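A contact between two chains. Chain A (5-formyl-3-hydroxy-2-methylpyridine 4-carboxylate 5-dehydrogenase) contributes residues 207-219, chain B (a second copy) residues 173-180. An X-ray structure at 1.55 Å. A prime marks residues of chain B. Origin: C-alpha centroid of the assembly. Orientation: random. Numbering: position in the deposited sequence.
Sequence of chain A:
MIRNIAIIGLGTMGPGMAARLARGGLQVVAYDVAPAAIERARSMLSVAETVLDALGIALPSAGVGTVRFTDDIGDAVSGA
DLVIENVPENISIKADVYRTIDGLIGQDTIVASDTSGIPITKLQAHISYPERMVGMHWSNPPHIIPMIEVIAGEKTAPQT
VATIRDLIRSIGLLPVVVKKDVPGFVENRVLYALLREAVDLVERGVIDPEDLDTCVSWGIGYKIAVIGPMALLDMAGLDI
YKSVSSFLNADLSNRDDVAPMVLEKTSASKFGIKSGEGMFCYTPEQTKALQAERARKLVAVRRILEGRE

Chain A 207-219: IDPEDLDTCVSWG
Chain B (173-180) LLPVVVKK

A helix of one subunit lies obliquely across a strand of its twin, packed through a small apolar core around one valine and tied at its N-terminal end by a salt bridge and three waters, with no direct hydrogen bond between the stretches. Together the two sides bury 441 Å².

Chain A begins with Ile207 extended (phi/psi -162/141) and Asp208 at the N-cap position (-67/150), after which Pro209 to Gly219 are helical, with i to i+4 bonds from Leu212 N to Asp208 O (2.9 Å) onward and a wider pi-type turn at 217-219. Chain B runs extended from Leu174′ (-118/98) through Val176′ (-128/130) and Val177′ (-89/123), and Lys179′ turns out of that conformation at -91/-5. The axes of helix 209-219 and strand 174-178 approach to 8.2 Å, with 122° between their N-to-C directions. The register is as follows: the CA of Ile207 is 5.4 Å from the CA of Val178′, the CA of Asp211 is 5.5 Å from the CA of Val176′, and Trp218, further along the helix, reaches Leu174′.

Val176′ (chi1 m) is the central knob, pointing toward the helix and losing 84 Å² to it. Its CG1 sits 3.4 Å from Asp211 O, 3.8 Å from Thr214 CG2 and 4.1 Å from Cys215 N, so it packs against backbone as well as side chains. Its CG2 lies 4.1 Å from Cys215 CB (chi1 t), and its CB is 4.4 Å from Ile207 CD1. Ile207, with chi1 and chi2 both t, also lays CG1 3.8 Å from Val177′ O.

Two residues before Val176′, Leu174′ also points toward the helix, while Pro175′ between them points away. Leu174′ (m, t) puts CB 4.0 Å from Thr214 CG2 and CD1 3.3 Å from Trp218 NE1 and 3.6 Å from Trp218 CD1, approaching the indole obliquely. Trp218 has chi1 -76° and chi2 111°. Thr214 (chi1 m) thus offers its methyl to both Leu174′ and Val176′, while Leu212 and Asp213 point away from the strand.

Polar groups gather at the start of the helix. Asp208 (chi1 -71°) points sideways, but its end comes nearer, and OD1 forms a salt bridge with Lys179′ NZ at 3.6 Å. Lys179′ reaches it with chi angles m, t, p, t. Water 2 supports the pair, donating to Asp208 OD2 (2.6 Å) and accepting from Lys179′ NZ (2.8 Å).

Asp211 (chi1 -66°) serves the strand backbone through water. Water 1 accepts from Asp208 N (3.1 Å) and donates to Asp211 OD2 and Val177′ O, each at 2.8 Å; water 3 donates to the same Asp211 OD2 (2.6 Å) and accepts from Val177′ N (3.0 Å). One carboxylate oxygen therefore reads both polar backbone atoms of Val177′ through separate waters. The pattern is apolar packing centred on Val176′ and extended by Leu174′, with a salt bridge at the start of the helix and waters joining Asp211 to the backbone of Val177′.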

# COMPACT_ATOMS: atom_id res chain seq x y z
N ILE A 207 14.75 -10.50 -5.19
CA ILE A 207 13.54 -10.62 -6.01
C ILE A 207 13.65 -9.71 -7.24
O ILE A 207 14.21 -8.61 -7.15
CB ILE A 207 12.28 -10.27 -5.16
CG1 ILE A 207 10.99 -10.55 -5.92
CG2 ILE A 207 12.31 -8.81 -4.65
CD1 ILE A 207 9.74 -10.47 -5.02
N ASP A 208 13.16 -10.19 -8.39
CA ASP A 208 13.15 -9.38 -9.62
C ASP A 208 12.18 -8.22 -9.45
O ASP A 208 11.20 -8.34 -8.72
CB ASP A 208 12.78 -10.24 -10.84
CG ASP A 208 13.88 -11.22 -11.23
OD1 ASP A 208 15.05 -10.98 -10.87
OD2 ASP A 208 13.56 -12.23 -11.88
N PRO A 209 12.43 -7.08 -10.11
CA PRO A 209 11.62 -5.89 -9.83
C PRO A 209 10.15 -6.06 -10.20
O PRO A 209 9.29 -5.55 -9.47
CB PRO A 209 12.27 -4.79 -10.68
CG PRO A 209 13.06 -5.51 -11.72
CD PRO A 209 13.51 -6.79 -11.08
N GLU A 210 9.85 -6.79 -11.27
CA GLU A 210 8.44 -6.97 -11.63
C GLU A 210 7.75 -7.88 -10.62
O GLU A 210 6.55 -7.72 -10.36
CB GLU A 210 8.29 -7.53 -13.05
CG GLU A 210 8.71 -8.97 -13.23
CD GLU A 210 10.20 -9.15 -13.48
OE1 GLU A 210 10.55 -10.20 -14.06
OE2 GLU A 210 11.01 -8.27 -13.11
N ASP A 211 8.49 -8.81 -10.03
CA ASP A 211 7.93 -9.69 -9.00
C ASP A 211 7.78 -8.95 -7.66
O ASP A 211 6.84 -9.21 -6.91
CB ASP A 211 8.80 -10.92 -8.82
CG ASP A 211 8.81 -11.81 -10.04
OD1 ASP A 211 7.84 -11.74 -10.84
OD2 ASP A 211 9.79 -12.57 -10.22
N LEU A 212 8.70 -8.05 -7.37
CA LEU A 212 8.55 -7.15 -6.24
C LEU A 212 7.20 -6.42 -6.36
O LEU A 212 6.42 -6.35 -5.41
CB LEU A 212 9.71 -6.14 -6.20
CG LEU A 212 9.82 -5.09 -5.08
CD1 LEU A 212 8.80 -3.95 -5.18
CD2 LEU A 212 9.78 -5.75 -3.71
N ASP A 213 6.92 -5.89 -7.54
CA ASP A 213 5.69 -5.15 -7.74
C ASP A 213 4.45 -6.03 -7.58
O ASP A 213 3.49 -5.63 -6.94
CB ASP A 213 5.70 -4.45 -9.10
CG ASP A 213 6.50 -3.16 -9.08
OD1 ASP A 213 7.16 -2.89 -8.04
OD2 ASP A 213 6.48 -2.42 -10.09
N THR A 214 4.47 -7.24 -8.14
CA THR A 214 3.35 -8.16 -7.94
C THR A 214 3.13 -8.43 -6.46
O THR A 214 2.01 -8.41 -5.95
CB THR A 214 3.61 -9.47 -8.68
OG1 THR A 214 3.69 -9.19 -10.08
CG2 THR A 214 2.50 -10.50 -8.40
N CYS A 215 4.24 -8.68 -5.77
CA CYS A 215 4.23 -8.99 -4.36
C CYS A 215 3.64 -7.85 -3.53
O CYS A 215 2.75 -8.07 -2.71
CB CYS A 215 5.66 -9.29 -3.90
SG CYS A 215 5.79 -9.86 -2.19
N VAL A 216 4.14 -6.64 -3.75
CA VAL A 216 3.73 -5.52 -2.92
C VAL A 216 2.36 -4.95 -3.33
O VAL A 216 1.55 -4.61 -2.47
CB VAL A 216 4.82 -4.42 -2.92
CG1 VAL A 216 4.35 -3.19 -2.15
CG2 VAL A 216 6.13 -4.96 -2.33
N SER A 217 2.08 -4.88 -4.63
CA SER A 217 0.75 -4.43 -5.05
C SER A 217 -0.35 -5.28 -4.46
O SER A 217 -1.34 -4.77 -3.93
CB SER A 217 0.63 -4.43 -6.57
OG SER A 217 1.32 -3.32 -7.12
N TRP A 218 -0.21 -6.60 -4.57
CA TRP A 218 -1.26 -7.49 -4.13
C TRP A 218 -1.21 -7.82 -2.65
O TRP A 218 -2.25 -7.96 -2.00
CB TRP A 218 -1.22 -8.77 -4.94
CG TRP A 218 -1.76 -8.61 -6.32
CD1 TRP A 218 -1.06 -8.66 -7.50
CD2 TRP A 218 -3.13 -8.42 -6.68
NE1 TRP A 218 -1.92 -8.49 -8.57
CE2 TRP A 218 -3.20 -8.34 -8.08
CE3 TRP A 218 -4.32 -8.29 -5.94
CZ2 TRP A 218 -4.40 -8.16 -8.77
CZ3 TRP A 218 -5.51 -8.10 -6.62
CH2 TRP A 218 -5.54 -8.04 -8.02
N GLY A 219 -0.01 -7.98 -2.11
CA GLY A 219 0.11 -8.38 -0.72
C GLY A 219 -0.03 -7.24 0.26
O GLY A 219 -0.41 -7.45 1.43
N LEU B 173 -3.13 -18.17 -10.34
CA LEU B 173 -2.63 -17.32 -9.27
C LEU B 173 -1.27 -16.73 -9.65
O LEU B 173 -0.75 -17.00 -10.73
CB LEU B 173 -2.55 -18.11 -7.96
CG LEU B 173 -3.93 -18.45 -7.39
CD1 LEU B 173 -3.80 -19.30 -6.14
CD2 LEU B 173 -4.73 -17.17 -7.11
N LEU B 174 -0.74 -15.88 -8.78
CA LEU B 174 0.44 -15.09 -9.11
C LEU B 174 1.60 -15.43 -8.18
O LEU B 174 1.68 -14.92 -7.06
CB LEU B 174 0.12 -13.60 -9.01
CG LEU B 174 -1.11 -13.12 -9.78
CD1 LEU B 174 -1.41 -11.67 -9.45
CD2 LEU B 174 -0.89 -13.27 -11.27
N PRO B 175 2.50 -16.30 -8.64
CA PRO B 175 3.63 -16.65 -7.78
C PRO B 175 4.74 -15.63 -7.90
O PRO B 175 4.96 -15.08 -8.97
CB PRO B 175 4.09 -17.99 -8.34
CG PRO B 175 3.79 -17.88 -9.81
CD PRO B 175 2.56 -16.99 -9.94
N VAL B 176 5.45 -15.39 -6.79
CA VAL B 176 6.68 -14.61 -6.87
C VAL B 176 7.79 -15.40 -6.20
O VAL B 176 7.64 -15.92 -5.09
CB VAL B 176 6.55 -13.20 -6.24
CG1 VAL B 176 5.53 -12.36 -7.01
CG2 VAL B 176 6.17 -13.28 -4.77
N VAL B 177 8.91 -15.52 -6.90
CA VAL B 177 10.03 -16.28 -6.39
C VAL B 177 10.94 -15.39 -5.55
O VAL B 177 11.43 -14.35 -6.02
CB VAL B 177 10.82 -16.94 -7.54
CG1 VAL B 177 12.06 -17.61 -7.02
CG2 VAL B 177 9.93 -17.96 -8.27
N VAL B 178 11.15 -15.80 -4.30
CA VAL B 178 12.01 -15.10 -3.37
C VAL B 178 13.33 -15.86 -3.37
O VAL B 178 13.37 -17.03 -3.02
CB VAL B 178 11.39 -15.04 -1.97
CG1 VAL B 178 12.37 -14.39 -0.95
CG2 VAL B 178 10.05 -14.29 -2.03
N LYS B 179 14.38 -15.18 -3.82
CA LYS B 179 15.63 -15.83 -4.23
C LYS B 179 16.64 -15.99 -3.11
O LYS B 179 17.68 -16.60 -3.30
CB LYS B 179 16.26 -15.07 -5.39
CG LYS B 179 15.39 -15.08 -6.64
CD LYS B 179 15.81 -14.05 -7.68
CE LYS B 179 16.87 -14.58 -8.62
NZ LYS B 179 17.18 -13.56 -9.67
N LYS B 180 16.32 -15.43 -1.95
CA LYS B 180 17.13 -15.65 -0.75
C LYS B 180 16.19 -15.88 0.43
O LYS B 180 15.14 -15.23 0.55
CB LYS B 180 18.07 -14.47 -0.48
CG LYS B 180 19.10 -14.24 -1.59
CD LYS B 180 20.07 -13.12 -1.25
CE LYS B 180 20.96 -12.81 -2.46
NZ LYS B 180 21.87 -11.65 -2.22
O HOH W 1 11.94 -13.04 -8.45
O HOH W 2 15.53 -13.95 -11.88
O HOH W 3 9.12 -15.07 -9.81